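Local coordinates for toll-like receptor 13 (Mus musculus, PDB 4Z0C), which recognises bacterial 23S ribosomal RNA as an innate immune receptor and signals through MYD88 and TRAF6, the part modelled here being its leucine-rich-repeat ectodomain, at residues A[382-387]-A[406-411]; A[337-342]-A[361-366]; A[639-644]-A[667-672]. All blocks are in the same frame, centred on the assembly; numbering follows the deposited sequence.

Contact 1: residues A[382-387]-A[406-411]; sequences SLSRNP and NLAACW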
loop_
_atom_site.group_PDB
_atom_site.type_symbol
_atom_site.label_atom_id
_atom_site.label_comp_id
_atom_site.label_asym_id
_atom_site.label_seq_id
_atom_site.Cartn_x
_atom_site.Cartn_y
_atom_site.Cartn_z
ATOM N N SER A 382 -8.329 -6.778 26.679
ATOM C CA SER A 382 -8.281 -5.981 25.466
ATOM C C SER A 382 -8.134 -4.484 25.751
ATOM O O SER A 382 -8.898 -3.911 26.522
ATOM C CB SER A 382 -9.505 -6.231 24.603
ATOM O OG SER A 382 -9.610 -5.219 23.621
ATOM N N LEU A 383 -7.153 -3.856 25.102
ATOM C CA LEU A 383 -6.946 -2.413 25.217
ATOM C C LEU A 383 -7.044 -1.745 23.848
ATOM O O LEU A 383 -6.655 -0.582 23.713
ATOM C CB LEU A 383 -5.561 -2.115 25.820
ATOM C CG LEU A 383 -5.281 -2.778 27.176
ATOM C CD1 LEU A 383 -3.864 -2.588 27.670
ATOM C CD2 LEU A 383 -6.227 -2.232 28.168
ATOM N N SER A 384 -7.524 -2.490 22.840
ATOM C CA SER A 384 -7.602 -2.000 21.458
ATOM C C SER A 384 -8.217 -0.632 21.341
ATOM O O SER A 384 -9.152 -0.321 22.062
ATOM C CB SER A 384 -8.402 -2.939 20.552
ATOM O OG SER A 384 -7.632 -4.067 20.269
ATOM N N ARG A 385 -7.701 0.159 20.404
ATOM C CA ARG A 385 -8.249 1.478 20.109
ATOM C C ARG A 385 -8.183 2.408 21.302
ATOM O O ARG A 385 -9.079 3.223 21.508
ATOM C CB ARG A 385 -9.690 1.399 19.594
ATOM C CG ARG A 385 -9.828 0.541 18.381
ATOM C CD ARG A 385 -10.956 0.989 17.463
ATOM N NE ARG A 385 -10.913 0.181 16.245
ATOM C CZ ARG A 385 -10.288 0.534 15.123
ATOM N NH1 ARG A 385 -9.663 1.704 15.045
ATOM N NH2 ARG A 385 -10.294 -0.279 14.078
ATOM N N ASN A 386 -7.119 2.285 22.079
ATOM C CA ASN A 386 -6.763 3.335 23.018
ATOM C C ASN A 386 -5.587 4.133 22.469
ATOM O O ASN A 386 -4.715 3.578 21.811
ATOM C CB ASN A 386 -6.477 2.771 24.416
ATOM C CG ASN A 386 -7.761 2.399 25.178
ATOM O OD1 ASN A 386 -8.476 3.272 25.660
ATOM N ND2 ASN A 386 -8.050 1.102 25.281
ATOM N N PRO A 387 -5.582 5.456 22.708
ATOM C CA PRO A 387 -4.486 6.312 22.238
ATOM C C PRO A 387 -3.230 6.120 23.084
ATOM O O PRO A 387 -2.720 7.080 23.645
ATOM C CB PRO A 387 -5.044 7.724 22.428
ATOM C CG PRO A 387 -6.023 7.584 23.582
ATOM C CD PRO A 387 -6.635 6.219 23.403
ATOM N N ASN A 406 -4.997 -8.163 23.603
ATOM C CA ASN A 406 -5.343 -7.445 22.378
ATOM C C ASN A 406 -5.041 -5.948 22.503
ATOM O O ASN A 406 -5.699 -5.221 23.273
ATOM C CB ASN A 406 -6.818 -7.658 22.024
ATOM C CG ASN A 406 -7.191 -7.060 20.671
ATOM O OD1 ASN A 406 -6.327 -6.634 19.900
ATOM N ND2 ASN A 406 -8.488 -7.009 20.387
ATOM N N LEU A 407 -4.049 -5.514 21.727
ATOM C CA LEU A 407 -3.573 -4.139 21.683
ATOM C C LEU A 407 -3.699 -3.565 20.273
ATOM O O LEU A 407 -3.017 -2.623 19.928
ATOM C CB LEU A 407 -2.104 -4.104 22.103
ATOM C CG LEU A 407 -1.837 -4.329 23.587
ATOM C CD1 LEU A 407 -0.381 -4.638 23.802
ATOM C CD2 LEU A 407 -2.184 -3.049 24.324
ATOM N N ALA A 408 -4.581 -4.134 19.465
ATOM C CA ALA A 408 -4.746 -3.702 18.085
ATOM C C ALA A 408 -5.264 -2.277 17.959
ATOM O O ALA A 408 -6.085 -1.843 18.744
ATOM C CB ALA A 408 -5.672 -4.653 17.344
ATOM N N ALA A 409 -4.752 -1.556 16.969
ATOM C CA ALA A 409 -5.204 -0.207 16.629
ATOM C C ALA A 409 -5.029 0.801 17.756
ATOM O O ALA A 409 -5.690 1.842 17.783
ATOM C CB ALA A 409 -6.630 -0.213 16.111
ATOM N N CYS A 410 -4.128 0.501 18.682
ATOM C CA CYS A 410 -3.633 1.541 19.561
ATOM C C CYS A 410 -2.622 2.393 18.765
ATOM O O CYS A 410 -2.551 2.288 17.538
ATOM C CB CYS A 410 -2.970 0.933 20.781
ATOM S SG CYS A 410 -4.127 0.106 21.860
ATOM N N TRP A 411 -1.854 3.242 19.445
ATOM C CA TRP A 411 -0.904 4.114 18.747
ATOM C C TRP A 411 0.535 3.744 19.069
ATOM O O TRP A 411 1.433 4.583 19.030
ATOM C CB TRP A 411 -1.150 5.583 19.106
ATOM C CG TRP A 411 -2.472 6.122 18.674
ATOM C CD1 TRP A 411 -3.424 5.484 17.923
ATOM C CD2 TRP A 411 -3.001 7.417 18.976
ATOM N NE1 TRP A 411 -4.509 6.310 17.733
ATOM C CE2 TRP A 411 -4.277 7.500 18.376
ATOM C CE3 TRP A 411 -2.531 8.505 19.714
ATOM C CZ2 TRP A 411 -5.071 8.640 18.466
ATOM C CZ3 TRP A 411 -3.326 9.644 19.809
ATOM C CH2 TRP A 411 -4.578 9.704 19.181
#
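P387 sets its CA and CB over one face of the W411 indole: CB sits 3.7 Å from the centroid of the six-membered ring of W411, 10° off the ring normal, a CH-pi contact. The indole is turned there by a chi1 of -64°, which sets CG anti to its own carbonyl carbon, and it also packs on V413 of the second subunit. The R385 chain runs extended from CG to NE, and one face of its guanidinium rests on the A409 methyl, with R385 NH1 3.7 Å from A409 CB and the methyl offset toward the rim of the group. L383 and L407 run side by side in the same direction and meet branch to branch, L383 CD1 3.8 Å from L407 CD2.

Between these pairs the backbones are stitched together. L383 N donates to N406 O at 2.7 Å, nearly along the C=O axis. R385 N donates to A408 O at 3.1 Å, and S384 OG adds a weak bond to that same carbonyl, so one oxygen takes two donors. N406 holds its CG anti to the backbone N, and its OD1 accepts from A408 N at 3.1 Å, an Asx turn that overlaps the type II turn from L407 to C410. C410 SG lies 3.2 Å from L383 O.

These are equivalent corners of LRR 15 and LRR 16, just where the parallel strands 380-382 and 404-406 end. S382 pairs by backbone with L359 of the preceding repeat, and L407 with D430 in strand 428-430 of the following one.

Contact 2: residues A[337-342]-A[361-366]; sequences KCQLSF and HNKFKS
H361 begins the loop segment 361-366 of LRR 14, the leucine-rich repeat after LRR 13; the equivalent loops of the two leave the concave strands and run nearly alongside each other, 14° apart end to end. The H361 imidazole crosses the K337 side chain obliquely, with ND1 3.5 Å from K337 NZ, while the H361 carbonyl O receives a CA-H...O contact from K337 CA.

N362 is the asparagine of the repeat consensus and turns into the buried side of the loop, toward 337-342. With chi1 at -78° its CG stands anti to its own carbonyl carbon, so the amide lies beside L340. OD1 accepts from L340 N at 3.3 Å; the donor stands above the carbonyl plane, 45° out of it. ND2 has its partners in L335 O and L359 O, so both ends of this buried amide are used and the asparagine ties one coil to the next.

K363 N donates to L340 O at 2.9 Å in a bent bond, the donor lying in the plane of that carbonyl. The K363 chain bends at chi2 and then runs beside Q339, the two pointing the same way, until CE comes 3.5 Å from Q339 OE1.

F364 sets its ring against L340, CZ touching L340 CB at 3.6 Å, and L340 O stands over the centre of one ring face. F367 meets this ring too, and the F364 N-H is taken by N386 OD1 of the following repeat.

At K365 the two segments have parted enough for a water to enter: it accepts from K365 N at 3.0 Å and donates to S341 O at 2.8 Å.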
loop_
_atom_site.group_PDB
_atom_site.type_symbol
_atom_site.label_atom_id
_atom_site.label_comp_id
_atom_site.label_asym_id
_atom_site.label_seq_id
_atom_site.Cartn_x
_atom_site.Cartn_y
_atom_site.Cartn_z
ATOM N N LYS A 337 -15.798 1.554 24.901
ATOM C CA LYS A 337 -16.517 2.708 24.339
ATOM C C LYS A 337 -17.113 3.648 25.384
ATOM O O LYS A 337 -18.102 4.318 25.116
ATOM C CB LYS A 337 -17.634 2.299 23.361
ATOM C CG LYS A 337 -17.233 1.564 22.087
ATOM C CD LYS A 337 -18.401 1.652 21.084
ATOM C CE LYS A 337 -18.383 0.598 19.974
ATOM N NZ LYS A 337 -17.168 -0.254 19.948
ATOM N N CYS A 338 -16.520 3.696 26.568
ATOM C CA CYS A 338 -16.858 4.740 27.531
ATOM C C CYS A 338 -15.943 5.944 27.277
ATOM O O CYS A 338 -15.494 6.154 26.153
ATOM C CB CYS A 338 -16.685 4.220 28.952
ATOM S SG CYS A 338 -17.730 2.791 29.341
ATOM N N GLN A 339 -15.655 6.727 28.311
ATOM C CA GLN A 339 -14.724 7.856 28.162
ATOM C C GLN A 339 -13.588 7.741 29.170
ATOM O O GLN A 339 -13.073 8.728 29.640
ATOM C CB GLN A 339 -15.458 9.181 28.361
ATOM C CG GLN A 339 -16.582 9.426 27.366
ATOM C CD GLN A 339 -16.052 9.710 25.979
ATOM O OE1 GLN A 339 -15.121 10.491 25.817
ATOM N NE2 GLN A 339 -16.634 9.074 24.975
ATOM N N LEU A 340 -13.203 6.519 29.499
ATOM C CA LEU A 340 -12.229 6.291 30.551
ATOM C C LEU A 340 -10.850 6.782 30.153
ATOM O O LEU A 340 -10.364 6.466 29.057
ATOM C CB LEU A 340 -12.163 4.802 30.875
ATOM C CG LEU A 340 -13.425 4.222 31.527
ATOM C CD1 LEU A 340 -13.414 2.700 31.460
ATOM C CD2 LEU A 340 -13.536 4.721 32.988
ATOM N N SER A 341 -10.225 7.569 31.026
ATOM C CA SER A 341 -8.832 7.917 30.815
ATOM C C SER A 341 -7.992 7.514 32.015
ATOM O O SER A 341 -6.770 7.502 31.951
ATOM C CB SER A 341 -8.663 9.400 30.470
ATOM O OG SER A 341 -9.007 10.247 31.551
ATOM N N PHE A 342 -8.636 7.151 33.110
ATOM C CA PHE A 342 -7.856 6.729 34.266
ATOM C C PHE A 342 -8.494 5.555 34.960
ATOM O O PHE A 342 -9.705 5.537 35.182
ATOM C CB PHE A 342 -7.633 7.883 35.262
ATOM C CG PHE A 342 -6.679 7.537 36.374
ATOM C CD1 PHE A 342 -5.309 7.505 36.145
ATOM C CD2 PHE A 342 -7.145 7.231 37.642
ATOM C CE1 PHE A 342 -4.429 7.177 37.171
ATOM C CE2 PHE A 342 -6.273 6.904 38.673
ATOM C CZ PHE A 342 -4.924 6.878 38.443
ATOM N N HIS A 361 -11.307 0.907 23.071
ATOM C CA HIS A 361 -12.023 2.062 22.516
ATOM C C HIS A 361 -12.361 3.132 23.583
ATOM O O HIS A 361 -13.446 3.739 23.578
ATOM C CB HIS A 361 -13.283 1.590 21.792
ATOM C CG HIS A 361 -13.656 2.427 20.610
ATOM N ND1 HIS A 361 -14.403 1.934 19.560
ATOM C CD2 HIS A 361 -13.389 3.721 20.310
ATOM C CE1 HIS A 361 -14.589 2.892 18.668
ATOM N NE2 HIS A 361 -13.983 3.986 19.100
ATOM N N ASN A 362 -11.418 3.367 24.494
ATOM C CA ASN A 362 -11.545 4.450 25.453
ATOM C C ASN A 362 -10.546 5.586 25.166
ATOM O O ASN A 362 -10.229 5.867 24.007
ATOM C CB ASN A 362 -11.428 3.921 26.890
ATOM C CG ASN A 362 -12.733 3.257 27.368
ATOM O OD1 ASN A 362 -13.739 3.938 27.573
ATOM N ND2 ASN A 362 -12.712 1.935 27.548
ATOM N N LYS A 363 -10.077 6.254 26.216
ATOM C CA LYS A 363 -9.183 7.396 26.063
ATOM C C LYS A 363 -7.939 7.162 26.901
ATOM O O LYS A 363 -7.354 8.101 27.421
ATOM C CB LYS A 363 -9.864 8.689 26.536
ATOM C CG LYS A 363 -11.230 9.022 25.925
ATOM C CD LYS A 363 -11.115 9.202 24.439
ATOM C CE LYS A 363 -12.425 9.643 23.818
ATOM N NZ LYS A 363 -12.505 9.117 22.413
ATOM N N PHE A 364 -7.547 5.906 27.063
ATOM C CA PHE A 364 -6.356 5.602 27.843
ATOM C C PHE A 364 -5.099 5.970 27.057
ATOM O O PHE A 364 -4.855 5.470 25.942
ATOM C CB PHE A 364 -6.307 4.117 28.223
ATOM C CG PHE A 364 -7.334 3.692 29.265
ATOM C CD1 PHE A 364 -7.255 4.152 30.576
ATOM C CD2 PHE A 364 -8.351 2.802 28.932
ATOM C CE1 PHE A 364 -8.173 3.745 31.530
ATOM C CE2 PHE A 364 -9.290 2.397 29.881
ATOM C CZ PHE A 364 -9.192 2.865 31.181
ATOM N N LYS A 365 -4.311 6.866 27.634
ATOM C CA LYS A 365 -2.985 7.156 27.120
ATOM C C LYS A 365 -1.991 6.297 27.886
ATOM O O LYS A 365 -0.949 5.899 27.367
ATOM C CB LYS A 365 -2.657 8.634 27.292
ATOM C CG LYS A 365 -3.407 9.536 26.333
ATOM C CD LYS A 365 -2.914 10.985 26.450
ATOM C CE LYS A 365 -3.877 11.920 25.751
ATOM N NZ LYS A 365 -3.430 13.314 25.859
ATOM N N SER A 366 -2.348 5.977 29.119
ATOM C CA SER A 366 -1.520 5.120 29.942
ATOM C C SER A 366 -2.327 4.469 31.063
ATOM O O SER A 366 -3.539 4.651 31.161
ATOM C CB SER A 366 -0.358 5.921 30.539
ATOM O OG SER A 366 0.617 5.049 31.079
HETATM O O HOH W 1 -4.594 8.168 30.271
#

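Contact 3: residues A[639-644]-A[667-672]; sequences LKVINQ and CDNLWF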
loop_
_atom_site.group_PDB
_atom_site.type_symbol
_atom_site.label_atom_id
_atom_site.label_comp_id
_atom_site.label_asym_id
_atom_site.label_seq_id
_atom_site.Cartn_x
_atom_site.Cartn_y
_atom_site.Cartn_z
ATOM N N LEU A 639 -5.428 -17.232 -23.531
ATOM C CA LEU A 639 -5.170 -18.488 -24.232
ATOM C C LEU A 639 -6.116 -18.621 -25.414
ATOM O O LEU A 639 -7.320 -18.405 -25.268
ATOM C CB LEU A 639 -5.337 -19.663 -23.279
ATOM C CG LEU A 639 -4.131 -20.269 -22.555
ATOM C CD1 LEU A 639 -2.909 -19.394 -22.568
ATOM C CD2 LEU A 639 -4.519 -20.595 -21.132
ATOM N N LYS A 640 -5.567 -18.958 -26.584
ATOM C CA LYS A 640 -6.346 -19.094 -27.820
ATOM C C LYS A 640 -6.605 -20.561 -28.186
ATOM O O LYS A 640 -7.591 -20.894 -28.854
ATOM C CB LYS A 640 -5.632 -18.414 -28.993
ATOM C CG LYS A 640 -5.647 -16.889 -28.970
ATOM C CD LYS A 640 -4.225 -16.328 -28.835
ATOM C CE LYS A 640 -3.372 -16.731 -30.047
ATOM N NZ LYS A 640 -1.916 -16.371 -29.937
ATOM N N VAL A 641 -5.701 -21.430 -27.755
ATOM C CA VAL A 641 -5.747 -22.827 -28.128
ATOM C C VAL A 641 -5.368 -23.698 -26.951
ATOM O O VAL A 641 -4.385 -23.422 -26.263
ATOM C CB VAL A 641 -4.742 -23.119 -29.304
ATOM C CG1 VAL A 641 -4.532 -24.624 -29.501
ATOM C CG2 VAL A 641 -5.214 -22.457 -30.598
ATOM N N ILE A 642 -6.148 -24.750 -26.715
ATOM C CA ILE A 642 -5.708 -25.798 -25.810
ATOM C C ILE A 642 -5.919 -27.200 -26.435
ATOM O O ILE A 642 -6.871 -27.410 -27.183
ATOM C CB ILE A 642 -6.363 -25.608 -24.425
ATOM C CG1 ILE A 642 -5.774 -26.557 -23.381
ATOM C CG2 ILE A 642 -7.861 -25.678 -24.526
ATOM C CD1 ILE A 642 -6.589 -27.732 -23.107
ATOM N N ASN A 643 -5.007 -28.129 -26.145
ATOM C CA ASN A 643 -5.012 -29.450 -26.749
ATOM C C ASN A 643 -4.337 -30.471 -25.850
ATOM O O ASN A 643 -3.876 -30.126 -24.765
ATOM C CB ASN A 643 -4.335 -29.434 -28.142
ATOM C CG ASN A 643 -2.875 -28.954 -28.102
ATOM O OD1 ASN A 643 -2.062 -29.436 -27.316
ATOM N ND2 ASN A 643 -2.552 -27.981 -28.950
ATOM N N GLN A 644 -4.247 -31.706 -26.351
ATOM C CA GLN A 644 -3.728 -32.863 -25.627
ATOM C C GLN A 644 -2.340 -32.656 -25.064
ATOM O O GLN A 644 -2.007 -33.213 -24.016
ATOM C CB GLN A 644 -3.659 -34.089 -26.553
ATOM C CG GLN A 644 -4.830 -34.280 -27.473
ATOM C CD GLN A 644 -4.542 -33.929 -28.916
ATOM O OE1 GLN A 644 -4.554 -32.762 -29.303
ATOM N NE2 GLN A 644 -4.288 -34.948 -29.728
ATOM N N CYS A 667 -10.235 -25.572 -35.888
ATOM C CA CYS A 667 -9.856 -26.969 -35.746
ATOM C C CYS A 667 -8.720 -27.176 -34.748
ATOM O O CYS A 667 -8.494 -28.297 -34.298
ATOM C CB CYS A 667 -9.458 -27.559 -37.112
ATOM S SG CYS A 667 -10.838 -27.803 -38.263
ATOM N N ASP A 668 -7.990 -26.112 -34.416
ATOM C CA ASP A 668 -6.922 -26.229 -33.425
ATOM C C ASP A 668 -7.488 -26.663 -32.076
ATOM O O ASP A 668 -6.799 -27.296 -31.281
ATOM C CB ASP A 668 -6.168 -24.914 -33.277
ATOM C CG ASP A 668 -5.334 -24.587 -34.498
ATOM O OD1 ASP A 668 -5.879 -24.650 -35.616
ATOM O OD2 ASP A 668 -4.134 -24.279 -34.344
ATOM N N ASN A 669 -8.753 -26.334 -31.839
ATOM C CA ASN A 669 -9.418 -26.666 -30.585
ATOM C C ASN A 669 -10.376 -27.831 -30.687
ATOM O O ASN A 669 -11.139 -28.088 -29.742
ATOM C CB ASN A 669 -10.159 -25.438 -30.038
ATOM C CG ASN A 669 -9.221 -24.427 -29.454
ATOM O OD1 ASN A 669 -8.289 -24.789 -28.742
ATOM N ND2 ASN A 669 -9.428 -23.154 -29.783
ATOM N N LEU A 670 -10.347 -28.525 -31.827
ATOM C CA LEU A 670 -11.283 -29.621 -32.069
ATOM C C LEU A 670 -11.133 -30.729 -31.035
ATOM O O LEU A 670 -12.118 -31.169 -30.481
ATOM C CB LEU A 670 -11.163 -30.182 -33.492
ATOM C CG LEU A 670 -12.118 -31.351 -33.769
ATOM C CD1 LEU A 670 -13.550 -30.883 -33.586
ATOM C CD2 LEU A 670 -11.922 -31.932 -35.161
ATOM N N TRP A 671 -9.907 -31.163 -30.745
ATOM C CA TRP A 671 -9.752 -32.175 -29.701
ATOM C C TRP A 671 -10.315 -31.705 -28.343
ATOM O O TRP A 671 -11.035 -32.453 -27.663
ATOM C CB TRP A 671 -8.291 -32.617 -29.521
ATOM C CG TRP A 671 -8.198 -33.561 -28.337
ATOM C CD1 TRP A 671 -8.448 -34.910 -28.338
ATOM C CD2 TRP A 671 -7.897 -33.212 -26.973
ATOM N NE1 TRP A 671 -8.301 -35.423 -27.067
ATOM C CE2 TRP A 671 -7.964 -34.402 -26.212
ATOM C CE3 TRP A 671 -7.565 -32.016 -26.328
ATOM C CZ2 TRP A 671 -7.708 -34.425 -24.834
ATOM C CZ3 TRP A 671 -7.311 -32.044 -24.956
ATOM C CH2 TRP A 671 -7.379 -33.238 -24.229
ATOM N N PHE A 672 -10.000 -30.465 -27.964
ATOM C CA PHE A 672 -10.424 -29.933 -26.672
ATOM C C PHE A 672 -11.950 -29.875 -26.542
ATOM O O PHE A 672 -12.500 -30.341 -25.557
ATOM C CB PHE A 672 -9.806 -28.547 -26.394
ATOM C CG PHE A 672 -10.286 -27.919 -25.097
ATOM C CD1 PHE A 672 -9.812 -28.381 -23.873
ATOM C CD2 PHE A 672 -11.239 -26.903 -25.105
ATOM C CE1 PHE A 672 -10.246 -27.813 -22.686
ATOM C CE2 PHE A 672 -11.688 -26.339 -23.927
ATOM C CZ PHE A 672 -11.190 -26.795 -22.715
#
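From N669 CB the side chain swings to the place set by a chi1 of -74°, CG anti to the carbonyl carbon, and the whole amide is carried onto the backbone of 640-642. CG itself comes 3.9 Å from K640 O and 4.0 Å from V641 CA. OD1 takes the N-H of I642 at 2.9 Å, the donor lying nearly along the C=O axis. ND2 donates to K640 O at 3.1 Å in an almost straight bond, 176° at the hydrogen, with that oxygen in the amide plane and ND2 in the plane of the K640 carbonyl. The second and stronger partner of ND2 is Q664 O. Bonds at both ends of the amide fix its rotation.

This is where LRR 25, near the C-terminal end of the solenoid, meets the LRRCT cap. N669 occupies the N-cap position of helix 670-678, but its side chain makes no capping bond, and the C667-C709 disulfide closes the cap on itself.

In the first turn of the helix two aromatic faces continue the join. I642 CG2 makes a CH-pi contact with F672, 3.4 Å from the ring centroid and over the middle of the face, and I642 CD1 touches F672 CD1; both side chains also pack on F656 of strand 655-657. Q644, CG anti to its carbonyl carbon, lays CG over the five-membered ring of W671 as a CH-pi contact, 3.3 Å from its centroid; the bend at chi2 then turns the amide, 27° to the indole, which also stacks with W675.

Contacts 1 and 2 are neighbours in the same solenoid, with centres 10 Å apart. They touch directly: S384 O of contact 1 lies 2.7 Å from H361 N of contact 2, probably a hydrogen bond, and P387 CD packs on F364 O. The joints LRR 13/14, 14/15 and 15/16 therefore follow one another along the solenoid. Contact 3 stands on the opposite side of the chain's centre, at the C-terminal end, its centre 56 Å from that of contact 1 and 65 Å from that of contact 2. Of the three, contact 1 comes nearest to the bound RNA, its nearest atom about 7 Å away, against about 14 Å for contact 2 and 13 Å for contact 3.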